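Local coordinates for protein toll-like receptor 13 (PDB 4Z0C) that recognises and binds bacterial 23S rRNA and signals through MYD88 and TRAF6 to activate NF-kappa-B in the innate immune response, at residues Trp259-Gly264 and Gln312-Ile317; Thr291-Ile296 and Asp321-Ala326; Thr270-Leu275 and Ala300-Leu305; Phe370-Leu375 and Glu379-Ser384. One frame throughout, in Å; residues are numbered along the deposited sequence.

In the fold
All four contacts lie in the leucine-rich-repeat ectodomain, on one side of its centre. Interactions 2 and 3 share helix 293-302: its first turn packs on a turn of the following repeat in interaction 2, and its last turn is tied by a disulfide to helix 268-275 in interaction 3. Interaction 1 is a sparse contact between loops, with a sugar beside it; Leu316 of that contact also packs on the start of the shared helix. Interaction 4, further along the chain, sets a phenylalanine against the leucines of a strand. Interactions 2 and 4 are buried and both use a phenylalanine ring, interaction 3 is partly buried and covalent, and interaction 1 is a surface contact of van der Waals type.

Interaction 1 (Trp259-Gly264 and Gln312-Ile317); sequences WELRHG and QNSDLI. With NAG (2-acetamido-2-deoxy-beta-D-glucopyranose), chain O.
The flat acetamido group of an N-acetylglucosamine lies beside Leu261 and Ser314 where these two residues meet, and Leu261 CB and Ser314 OG are on the same side of its plane. The sugar methyl C8 is 3.4 Å from Ser314 OG and 3.7 Å from Leu261 CB, while the acetamide oxygen O7 approaches the start of the short 3-10 turn at Leu261 O, 3.5 Å away. At the other end of the sugar, C1 is 3.3 Å from Asp315 OD2, and a position close to Asn289 is consistent with N-linkage there. Between the protein segments themselves, Leu261 does the touching. With CG beside its own backbone N (chi1 -58°), it sends CD2 to the main-chain oxygen of Gln312, 3.3 Å off, and to Ser314 OG at 4.0 Å. Gly264 N bonds back to Leu261 O at 3.1 Å, an oxygen that also accepts from Asn289 ND2. Across the contact, Asn313 is the asparagine that closes the LxxLxLxxN motif of its leucine-rich repeat. Its CB points away from the 259-264 loop, and its amide bonds the backbone of Phe286, Val290 and Leu310, which holds the loop of Gln312 and Ser314 against the preceding repeat. No hydrogen bond joins the two segments, so a methyl group against polar oxygens gives only van der Waals contact, and the directional bonds lie within each loop or run to its neighbours.

Interaction 2 (Thr291-Ile296 and Asp321-Ala326); sequences TNAEGI and DSEFNA
The first turn of helix 293-302, on the convex side of the leucine-rich-repeat solenoid, rests against the type I turn from Ser322 to Asn325, through Ala293 and Ile296 on one side and Glu323 and Phe324 on the other. Ile296 places its branch methyl CG2 anti to the backbone N, from where it reaches over one face of the Phe324 ring. This CH-pi contact has CG2 4.2 Å from the ring centroid and 27° off the normal. The same methyl is 3.4 Å from Glu323 O, while CD1 of Ile296 comes within 4.0 Å of Phe324 CZ. Phe324 occupies the phenylalanine position of the repeat's convex side, and its ring also packs on Leu319, so that Ile296 packs the helix of one repeat onto the convex-side phenylalanine of the next. Glu323 lies alongside Ala293: its CG is 3.6 Å from Ala293 O and its OE1 3.7 Å from Ala293 CB. A bend at chi2 (82°) folds the carboxylate back over its own loop, where OE2 accepts from Asp321 N at 3.0 Å on the syn side, 21° out of the carboxylate plane. Thr347 OG1 is a second partner of OE2, and Asp321 itself forms a salt bridge with Lys297 further along the helix. The helix begins at Asn292, an N-cap whose OD1 accepts weak bonds from Glu294 N and from Gly295 N, the latter at 3.3 Å.

Interaction 3 (Thr270-Leu275 and Ala300-Leu305); sequences TVCHLL and AKCTRL. With NAG (2-acetamido-2-deoxy-beta-D-glucopyranose), chain G.
Cys302 and Cys272, the two residues that bury much of the contact, form a disulfide between the end of helix 293-302 and helix 268-275, a covalent tie between neighbouring helices on the convex side of the leucine-rich-repeat solenoid. The sulfur atoms are 2.0 Å apart, and the two CA atoms, at 5.2 Å, are the nearest pair across the segments. Both sulfurs sit beside the backbone N of their own residue. The finer geometry of the bridge is doubtful, since Cys302 is poorly ordered and its SG is modelled implausibly close to Cys272 CB, so the torsion about the sulfur-sulfur bond carries little weight. Leu275, one helical turn beyond Cys272, is the third main contributor. Its CB points toward the other segment, but its side chain mainly joins the hydrophobic core, against Met254, Leu281 and Leu284. The nearest atoms of Leu275 and Cys302 are main-chain oxygens, Leu275 O 3.9 Å from Cys302 O, two acceptors with no hydrogen bond between them. Past the disulfide, Arg304 extends toward a glycan whose neighbours include Asn353. Within the first helix, Leu275 N donates to Val271 O at 2.9 Å.

Interaction 4 (Phe370-Leu375 and Glu379-Ser384); sequences FAFSPL and EFLSLS. With NAG (2-acetamido-2-deoxy-beta-D-glucopyranose), chain Q.
Phe372 opens a type I turn that runs to Leu375, closed by Leu375 N on Phe372 O at 2.9 Å, and its CA lies 9.8 Å from that of Leu381 in strand 380-382, a gap bridged by side chains alone. The phenyl ring takes Leu381 CD2 over its centre, 4.2 Å above the plane. The other methyl of that leucine touches the ring too, with Leu381 CD1 3.8 Å from Phe372 CE1, and the two side chains cross at about a right angle. Leu381 puts CG anti to its backbone N (chi1 172°), which carries both methyls off the strand and into the interior. Leu383, two residues on, adds a looser touch: its CD2 is 4.2 Å from Phe372 CZ, oblique to the ring. These are the second and third leucines of the LxxLxLxxN strand motif, whose asparagine, Asn386, bonds Leu383 O. Phe372 belongs to the phenylalanine spine of the solenoid: its ring meets Phe396 with nearly parallel planes and Trp348 at a wider tilt, while Phe367 is edge-to-face with it. On the opposite flank of the turn, an N-acetylglucosamine lies beside Phe370, where sugar C4 is 3.8 Å from Phe370 CD2.

Interaction 1 (Trp259-Gly264 and Gln312-Ile317)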
# COMPACT_ATOMS: atom_id res chain seq x y z
N TRP A 259 32.73 -2.67 22.52
CA TRP A 259 31.33 -2.38 22.80
C TRP A 259 30.84 -1.27 21.87
O TRP A 259 29.82 -1.43 21.19
CB TRP A 259 31.11 -1.96 24.25
CG TRP A 259 29.65 -1.96 24.63
CD1 TRP A 259 28.60 -1.54 23.86
CD2 TRP A 259 29.09 -2.46 25.85
NE1 TRP A 259 27.42 -1.73 24.54
CE2 TRP A 259 27.69 -2.29 25.76
CE3 TRP A 259 29.63 -3.02 27.01
CZ2 TRP A 259 26.82 -2.66 26.80
CZ3 TRP A 259 28.77 -3.39 28.04
CH2 TRP A 259 27.38 -3.21 27.93
N GLU A 260 31.57 -0.16 21.87
CA GLU A 260 31.28 1.01 21.03
C GLU A 260 32.50 1.44 20.21
O GLU A 260 33.64 1.09 20.53
CB GLU A 260 30.80 2.19 21.87
CG GLU A 260 29.44 2.00 22.51
CD GLU A 260 28.34 1.77 21.47
OE1 GLU A 260 28.49 2.26 20.33
OE2 GLU A 260 27.33 1.11 21.81
N LEU A 261 32.25 2.19 19.15
CA LEU A 261 33.28 2.67 18.25
C LEU A 261 34.28 3.55 18.99
O LEU A 261 35.48 3.53 18.70
CB LEU A 261 32.64 3.44 17.07
CG LEU A 261 31.61 2.67 16.22
CD1 LEU A 261 30.97 3.55 15.12
CD2 LEU A 261 32.24 1.45 15.59
N ARG A 262 33.78 4.33 19.96
CA ARG A 262 34.59 5.22 20.80
C ARG A 262 35.83 4.53 21.35
O ARG A 262 36.88 5.15 21.48
CB ARG A 262 33.79 5.71 22.01
CG ARG A 262 32.84 6.84 21.77
CD ARG A 262 32.14 7.22 23.07
NE ARG A 262 31.54 6.05 23.71
CZ ARG A 262 30.32 5.58 23.43
NH1 ARG A 262 29.87 4.50 24.07
NH2 ARG A 262 29.57 6.18 22.51
N HIS A 263 35.70 3.25 21.69
CA HIS A 263 36.78 2.55 22.38
C HIS A 263 38.08 2.54 21.56
O HIS A 263 39.18 2.54 22.12
CB HIS A 263 36.36 1.15 22.83
CG HIS A 263 37.12 0.66 24.02
ND1 HIS A 263 38.30 -0.05 23.92
CD2 HIS A 263 36.88 0.81 25.35
CE1 HIS A 263 38.75 -0.32 25.13
NE2 HIS A 263 37.91 0.18 26.01
N GLY A 264 37.95 2.54 20.24
CA GLY A 264 39.11 2.71 19.39
C GLY A 264 39.84 1.43 19.05
O GLY A 264 39.51 0.36 19.54
N GLN A 312 31.33 -3.25 11.01
CA GLN A 312 31.28 -2.02 11.81
C GLN A 312 32.65 -1.40 12.10
O GLN A 312 32.83 -0.72 13.11
CB GLN A 312 30.52 -2.25 13.12
CG GLN A 312 29.03 -2.56 12.95
CD GLN A 312 28.33 -2.73 14.28
OE1 GLN A 312 28.22 -3.84 14.80
NE2 GLN A 312 27.89 -1.62 14.86
N ASN A 313 33.63 -1.64 11.23
CA ASN A 313 34.90 -0.92 11.31
C ASN A 313 34.86 0.38 10.52
O ASN A 313 35.18 0.42 9.33
CB ASN A 313 36.07 -1.80 10.92
CG ASN A 313 36.43 -2.78 12.04
OD1 ASN A 313 36.86 -2.35 13.11
ND2 ASN A 313 36.25 -4.08 11.79
N SER A 314 34.46 1.44 11.22
CA SER A 314 34.15 2.72 10.61
C SER A 314 35.32 3.40 9.88
O SER A 314 35.11 4.27 9.04
CB SER A 314 33.56 3.66 11.68
OG SER A 314 34.28 3.57 12.89
N ASP A 315 36.54 2.98 10.18
CA ASP A 315 37.72 3.55 9.51
C ASP A 315 38.07 2.85 8.20
O ASP A 315 39.06 3.20 7.54
CB ASP A 315 38.94 3.57 10.43
CG ASP A 315 38.89 4.71 11.44
OD1 ASP A 315 38.08 5.64 11.25
OD2 ASP A 315 39.66 4.67 12.42
N LEU A 316 37.28 1.84 7.82
CA LEU A 316 37.46 1.23 6.51
C LEU A 316 36.60 2.01 5.49
O LEU A 316 35.37 1.91 5.49
CB LEU A 316 37.10 -0.26 6.52
CG LEU A 316 37.87 -1.22 7.43
CD1 LEU A 316 37.45 -2.67 7.18
CD2 LEU A 316 39.40 -1.06 7.28
N ILE A 317 37.26 2.84 4.68
CA ILE A 317 36.58 3.68 3.71
C ILE A 317 36.89 3.22 2.28
O ILE A 317 36.04 3.23 1.39
CB ILE A 317 36.95 5.15 3.91
CG1 ILE A 317 36.65 5.55 5.36
CG2 ILE A 317 36.21 6.07 2.89
CD1 ILE A 317 36.88 7.02 5.67
C1 NAG O . 38.41 5.46 15.42
C2 NAG O . 37.39 6.32 16.13
C3 NAG O . 38.09 7.65 16.34
C4 NAG O . 39.37 7.41 17.17
C5 NAG O . 40.11 6.09 16.83
C6 NAG O . 40.96 5.56 17.99
C7 NAG O . 34.96 6.39 15.90
C8 NAG O . 33.81 6.24 14.96
N2 NAG O . 36.17 6.39 15.35
O3 NAG O . 37.20 8.55 16.96
O4 NAG O . 40.26 8.50 16.99
O5 NAG O . 39.26 5.03 16.45
O6 NAG O . 41.53 4.34 17.59
O7 NAG O . 34.76 6.53 17.10

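Interaction 2 (Thr291-Ile296 and Asp321-Ala326)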
# COMPACT_ATOMS: atom_id res chain seq x y z
N THR A 291 39.98 -1.91 14.27
CA THR A 291 41.15 -1.87 13.40
C THR A 291 40.94 -0.96 12.17
O THR A 291 39.84 -0.49 11.92
CB THR A 291 41.51 -3.28 12.89
OG1 THR A 291 42.78 -3.25 12.22
CG2 THR A 291 40.46 -3.76 11.90
N ASN A 292 42.02 -0.70 11.44
CA ASN A 292 41.93 -0.10 10.12
C ASN A 292 42.57 -1.00 9.07
O ASN A 292 42.89 -2.14 9.37
CB ASN A 292 42.48 1.34 10.08
CG ASN A 292 43.95 1.47 10.51
OD1 ASN A 292 44.74 0.51 10.49
ND2 ASN A 292 44.33 2.70 10.87
N ALA A 293 42.73 -0.52 7.84
CA ALA A 293 43.21 -1.37 6.76
C ALA A 293 44.58 -1.95 7.05
O ALA A 293 44.86 -3.11 6.73
CB ALA A 293 43.26 -0.62 5.46
N GLU A 294 45.44 -1.13 7.65
CA GLU A 294 46.82 -1.53 7.86
C GLU A 294 46.91 -2.59 8.96
O GLU A 294 47.71 -3.53 8.86
CB GLU A 294 47.68 -0.30 8.17
CG GLU A 294 48.47 -0.42 9.44
CD GLU A 294 49.95 -0.47 9.15
OE1 GLU A 294 50.31 -0.68 7.97
OE2 GLU A 294 50.74 -0.32 10.11
N GLY A 295 46.06 -2.48 9.97
CA GLY A 295 45.98 -3.49 11.00
C GLY A 295 45.52 -4.84 10.47
O GLY A 295 45.90 -5.87 10.99
N ILE A 296 44.69 -4.83 9.43
CA ILE A 296 44.29 -6.07 8.76
C ILE A 296 45.52 -6.77 8.20
O ILE A 296 45.60 -8.00 8.23
CB ILE A 296 43.27 -5.79 7.61
CG1 ILE A 296 41.93 -5.31 8.18
CG2 ILE A 296 43.01 -7.04 6.76
CD1 ILE A 296 40.98 -4.82 7.10
N ASP A 321 44.56 -2.12 -1.63
CA ASP A 321 46.00 -2.29 -1.43
C ASP A 321 46.42 -3.59 -0.76
O ASP A 321 47.04 -3.57 0.31
CB ASP A 321 46.53 -1.11 -0.62
CG ASP A 321 48.00 -0.92 -0.79
OD1 ASP A 321 48.52 -1.28 -1.87
OD2 ASP A 321 48.64 -0.45 0.16
N SER A 322 46.04 -4.72 -1.36
CA SER A 322 46.52 -6.02 -0.91
C SER A 322 46.26 -6.34 0.57
O SER A 322 46.97 -7.16 1.14
CB SER A 322 48.01 -6.16 -1.24
OG SER A 322 48.25 -5.88 -2.61
N GLU A 323 45.25 -5.71 1.17
CA GLU A 323 44.95 -5.91 2.60
C GLU A 323 44.76 -7.35 3.04
O GLU A 323 45.09 -7.72 4.17
CB GLU A 323 43.72 -5.08 3.02
CG GLU A 323 44.02 -3.61 3.30
CD GLU A 323 44.07 -2.74 2.05
OE1 GLU A 323 44.65 -1.63 2.13
OE2 GLU A 323 43.55 -3.16 0.98
N PHE A 324 44.17 -8.17 2.17
CA PHE A 324 43.80 -9.52 2.54
C PHE A 324 44.71 -10.57 1.93
O PHE A 324 44.52 -11.76 2.16
CB PHE A 324 42.33 -9.80 2.15
CG PHE A 324 41.35 -8.95 2.90
CD1 PHE A 324 40.95 -9.31 4.19
CD2 PHE A 324 40.85 -7.78 2.34
CE1 PHE A 324 40.06 -8.53 4.91
CE2 PHE A 324 39.95 -6.99 3.05
CZ PHE A 324 39.55 -7.37 4.33
N ASN A 325 45.70 -10.12 1.17
CA ASN A 325 46.51 -11.07 0.40
C ASN A 325 47.35 -12.05 1.21
O ASN A 325 47.71 -13.12 0.71
CB ASN A 325 47.31 -10.37 -0.71
CG ASN A 325 46.41 -9.87 -1.83
OD1 ASN A 325 45.27 -10.32 -1.98
ND2 ASN A 325 46.92 -8.94 -2.63
N ALA A 326 47.67 -11.70 2.45
CA ALA A 326 48.38 -12.63 3.32
C ALA A 326 47.39 -13.55 4.05
O ALA A 326 47.75 -14.27 4.98
CB ALA A 326 49.26 -11.88 4.31

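Interaction 3 (Thr270-Leu275 and Ala300-Leu305)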
# COMPACT_ATOMS: atom_id res chain seq x y z
N THR A 270 49.79 -6.54 20.64
CA THR A 270 49.21 -7.34 21.70
C THR A 270 48.35 -8.46 21.12
O THR A 270 48.52 -9.63 21.45
CB THR A 270 48.30 -6.50 22.58
OG1 THR A 270 48.99 -5.32 23.00
CG2 THR A 270 47.83 -7.34 23.80
N VAL A 271 47.42 -8.09 20.25
CA VAL A 271 46.49 -9.03 19.65
C VAL A 271 47.24 -10.17 18.94
O VAL A 271 46.95 -11.34 19.15
CB VAL A 271 45.51 -8.31 18.67
CG1 VAL A 271 44.59 -9.31 18.02
CG2 VAL A 271 44.68 -7.26 19.42
N CYS A 272 48.21 -9.84 18.10
CA CYS A 272 48.94 -10.86 17.37
C CYS A 272 49.76 -11.77 18.29
O CYS A 272 49.92 -12.97 18.01
CB CYS A 272 49.84 -10.24 16.30
SG CYS A 272 48.98 -9.72 14.81
N HIS A 273 50.28 -11.22 19.38
CA HIS A 273 51.05 -12.04 20.32
C HIS A 273 50.18 -13.15 20.91
O HIS A 273 50.64 -14.27 21.12
CB HIS A 273 51.71 -11.21 21.45
CG HIS A 273 52.48 -12.05 22.42
ND1 HIS A 273 53.56 -12.82 22.04
CD2 HIS A 273 52.30 -12.29 23.74
CE1 HIS A 273 54.02 -13.48 23.09
NE2 HIS A 273 53.27 -13.17 24.14
N LEU A 274 48.92 -12.81 21.15
CA LEU A 274 47.94 -13.79 21.62
C LEU A 274 47.54 -14.74 20.49
O LEU A 274 47.79 -15.95 20.57
CB LEU A 274 46.68 -13.07 22.14
CG LEU A 274 45.49 -13.94 22.55
CD1 LEU A 274 45.90 -14.95 23.63
CD2 LEU A 274 44.35 -13.07 23.01
N LEU A 275 46.93 -14.18 19.45
CA LEU A 275 46.33 -14.94 18.36
C LEU A 275 47.34 -15.81 17.61
O LEU A 275 46.99 -16.90 17.13
CB LEU A 275 45.64 -13.98 17.38
CG LEU A 275 44.14 -13.76 17.54
CD1 LEU A 275 43.72 -13.64 19.01
CD2 LEU A 275 43.71 -12.52 16.77
N ALA A 300 46.78 -10.50 9.27
CA ALA A 300 47.03 -11.53 8.26
C ALA A 300 48.32 -12.33 8.46
O ALA A 300 48.44 -13.46 7.98
CB ALA A 300 47.02 -10.90 6.88
N LYS A 301 49.30 -11.73 9.14
CA LYS A 301 50.57 -12.39 9.43
C LYS A 301 50.50 -13.30 10.66
O LYS A 301 51.05 -14.40 10.67
CB LYS A 301 51.67 -11.34 9.60
CG LYS A 301 52.18 -10.78 8.29
CD LYS A 301 52.32 -9.27 8.32
CE LYS A 301 53.60 -8.81 9.00
NZ LYS A 301 53.89 -7.40 8.62
N CYS A 302 49.78 -12.85 11.68
CA CYS A 302 49.66 -13.55 12.95
C CYS A 302 48.79 -14.78 12.90
O CYS A 302 48.63 -15.47 13.91
CB CYS A 302 49.04 -12.62 13.99
SG CYS A 302 50.16 -11.35 14.58
N THR A 303 48.18 -15.07 11.76
CA THR A 303 47.04 -15.98 11.83
C THR A 303 46.72 -16.73 10.53
O THR A 303 47.21 -16.38 9.47
CB THR A 303 45.83 -15.20 12.35
OG1 THR A 303 44.95 -16.11 13.02
CG2 THR A 303 45.12 -14.46 11.22
N ARG A 304 45.91 -17.77 10.63
CA ARG A 304 45.47 -18.49 9.43
C ARG A 304 43.94 -18.73 9.39
O ARG A 304 43.48 -19.87 9.46
CB ARG A 304 46.23 -19.82 9.32
CG ARG A 304 46.40 -20.33 7.91
CD ARG A 304 46.52 -21.86 7.90
NE ARG A 304 46.45 -22.41 6.55
CZ ARG A 304 45.38 -22.97 5.99
NH1 ARG A 304 44.23 -23.07 6.65
NH2 ARG A 304 45.47 -23.44 4.75
N LEU A 305 43.16 -17.65 9.29
CA LEU A 305 41.71 -17.71 9.46
C LEU A 305 40.94 -18.29 8.28
O LEU A 305 41.35 -18.13 7.13
CB LEU A 305 41.15 -16.33 9.77
CG LEU A 305 41.78 -15.61 10.97
CD1 LEU A 305 41.26 -14.17 11.08
CD2 LEU A 305 41.54 -16.40 12.25
C1 NAG G . 41.82 -23.90 -0.43
C2 NAG G . 43.01 -24.22 0.50
C3 NAG G . 43.55 -25.64 0.25
C4 NAG G . 42.41 -26.67 0.20
C5 NAG G . 41.29 -26.21 -0.75
C6 NAG G . 40.10 -27.20 -0.91
C7 NAG G . 44.56 -22.53 1.41
C8 NAG G . 45.48 -21.39 1.10
N2 NAG G . 44.07 -23.23 0.37
O3 NAG G . 44.47 -26.01 1.25
O4 NAG G . 42.94 -27.91 -0.22
O5 NAG G . 40.84 -24.93 -0.35
O6 NAG G . 39.30 -27.44 0.24
O7 NAG G . 44.31 -22.78 2.58

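Interaction 4 (Phe370-Leu375 and Glu379-Ser384)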
# COMPACT_ATOMS: atom_id res chain seq x y z
N PHE A 370 36.10 -5.44 -12.98
CA PHE A 370 36.84 -6.60 -12.48
C PHE A 370 37.08 -6.63 -10.97
O PHE A 370 37.86 -7.43 -10.50
CB PHE A 370 38.15 -6.77 -13.25
CG PHE A 370 38.00 -6.63 -14.73
CD1 PHE A 370 37.54 -7.70 -15.49
CD2 PHE A 370 38.27 -5.43 -15.37
CE1 PHE A 370 37.37 -7.57 -16.86
CE2 PHE A 370 38.10 -5.29 -16.75
CZ PHE A 370 37.66 -6.36 -17.50
N ALA A 371 36.37 -5.79 -10.21
CA ALA A 371 36.53 -5.73 -8.76
C ALA A 371 36.41 -7.09 -8.08
O ALA A 371 37.21 -7.40 -7.19
CB ALA A 371 35.54 -4.76 -8.13
N PHE A 372 35.42 -7.88 -8.47
CA PHE A 372 35.20 -9.16 -7.82
C PHE A 372 35.87 -10.33 -8.56
O PHE A 372 35.87 -11.46 -8.07
CB PHE A 372 33.70 -9.43 -7.65
CG PHE A 372 33.02 -8.46 -6.74
CD1 PHE A 372 33.04 -8.66 -5.37
CD2 PHE A 372 32.36 -7.35 -7.24
CE1 PHE A 372 32.42 -7.76 -4.52
CE2 PHE A 372 31.75 -6.45 -6.40
CZ PHE A 372 31.78 -6.65 -5.04
N SER A 373 36.49 -10.04 -9.70
CA SER A 373 37.03 -11.08 -10.58
C SER A 373 38.02 -12.11 -9.99
O SER A 373 38.03 -13.27 -10.42
CB SER A 373 37.60 -10.45 -11.84
OG SER A 373 36.59 -9.80 -12.57
N PRO A 374 38.86 -11.71 -9.01
CA PRO A 374 39.73 -12.76 -8.46
C PRO A 374 38.94 -13.84 -7.70
O PRO A 374 39.43 -14.96 -7.55
CB PRO A 374 40.62 -12.01 -7.47
CG PRO A 374 40.51 -10.58 -7.84
CD PRO A 374 39.13 -10.41 -8.37
N LEU A 375 37.74 -13.52 -7.24
CA LEU A 375 37.01 -14.43 -6.37
C LEU A 375 36.30 -15.52 -7.17
O LEU A 375 35.08 -15.63 -7.14
CB LEU A 375 36.05 -13.67 -5.45
CG LEU A 375 36.63 -12.42 -4.78
CD1 LEU A 375 35.59 -11.73 -3.89
CD2 LEU A 375 37.94 -12.68 -4.01
N GLU A 379 30.54 -18.07 -3.72
CA GLU A 379 29.20 -18.66 -3.85
C GLU A 379 28.09 -17.76 -3.29
O GLU A 379 26.95 -17.83 -3.74
CB GLU A 379 29.17 -20.03 -3.18
CG GLU A 379 29.75 -21.09 -4.09
CD GLU A 379 30.07 -22.38 -3.37
OE1 GLU A 379 30.04 -22.40 -2.13
OE2 GLU A 379 30.36 -23.37 -4.07
N PHE A 380 28.44 -16.92 -2.31
CA PHE A 380 27.49 -15.97 -1.74
C PHE A 380 28.08 -14.55 -1.73
O PHE A 380 29.17 -14.32 -1.23
CB PHE A 380 27.08 -16.38 -0.32
CG PHE A 380 26.25 -15.33 0.40
CD1 PHE A 380 24.87 -15.25 0.22
CD2 PHE A 380 26.86 -14.41 1.26
CE1 PHE A 380 24.11 -14.28 0.89
CE2 PHE A 380 26.12 -13.45 1.94
CZ PHE A 380 24.73 -13.39 1.75
N LEU A 381 27.33 -13.61 -2.29
CA LEU A 381 27.75 -12.22 -2.29
C LEU A 381 26.55 -11.39 -1.87
O LEU A 381 25.45 -11.56 -2.40
CB LEU A 381 28.24 -11.80 -3.68
CG LEU A 381 28.53 -10.30 -3.86
CD1 LEU A 381 29.63 -9.82 -2.93
CD2 LEU A 381 28.87 -9.96 -5.31
N SER A 382 26.74 -10.55 -0.86
CA SER A 382 25.69 -9.62 -0.48
C SER A 382 26.12 -8.15 -0.62
O SER A 382 27.16 -7.75 -0.10
CB SER A 382 25.21 -9.89 0.93
OG SER A 382 24.46 -8.79 1.40
N LEU A 383 25.30 -7.36 -1.30
CA LEU A 383 25.55 -5.93 -1.45
C LEU A 383 24.38 -5.12 -0.88
O LEU A 383 24.30 -3.92 -1.14
CB LEU A 383 25.74 -5.56 -2.93
CG LEU A 383 26.84 -6.34 -3.66
CD1 LEU A 383 26.91 -6.06 -5.15
CD2 LEU A 383 28.14 -6.01 -3.04
N SER A 384 23.47 -5.79 -0.16
CA SER A 384 22.26 -5.16 0.38
C SER A 384 22.52 -3.86 1.08
O SER A 384 23.53 -3.73 1.76
CB SER A 384 21.52 -6.07 1.36
OG SER A 384 20.86 -7.08 0.65
C1 NAG Q . 42.22 -5.86 -11.63
C2 NAG Q . 42.10 -6.91 -12.75
C3 NAG Q . 42.55 -6.36 -14.12
C4 NAG Q . 41.92 -5.00 -14.37
C5 NAG Q . 42.24 -4.09 -13.19
C6 NAG Q . 41.85 -2.63 -13.38
C7 NAG Q . 42.32 -9.34 -12.29
C8 NAG Q . 43.31 -10.47 -12.24
N2 NAG Q . 42.85 -8.11 -12.41
O3 NAG Q . 42.21 -7.27 -15.15
O4 NAG Q . 42.36 -4.44 -15.59
O5 NAG Q . 41.61 -4.65 -12.05
O6 NAG Q . 40.46 -2.44 -13.23
O7 NAG Q . 41.10 -9.56 -12.23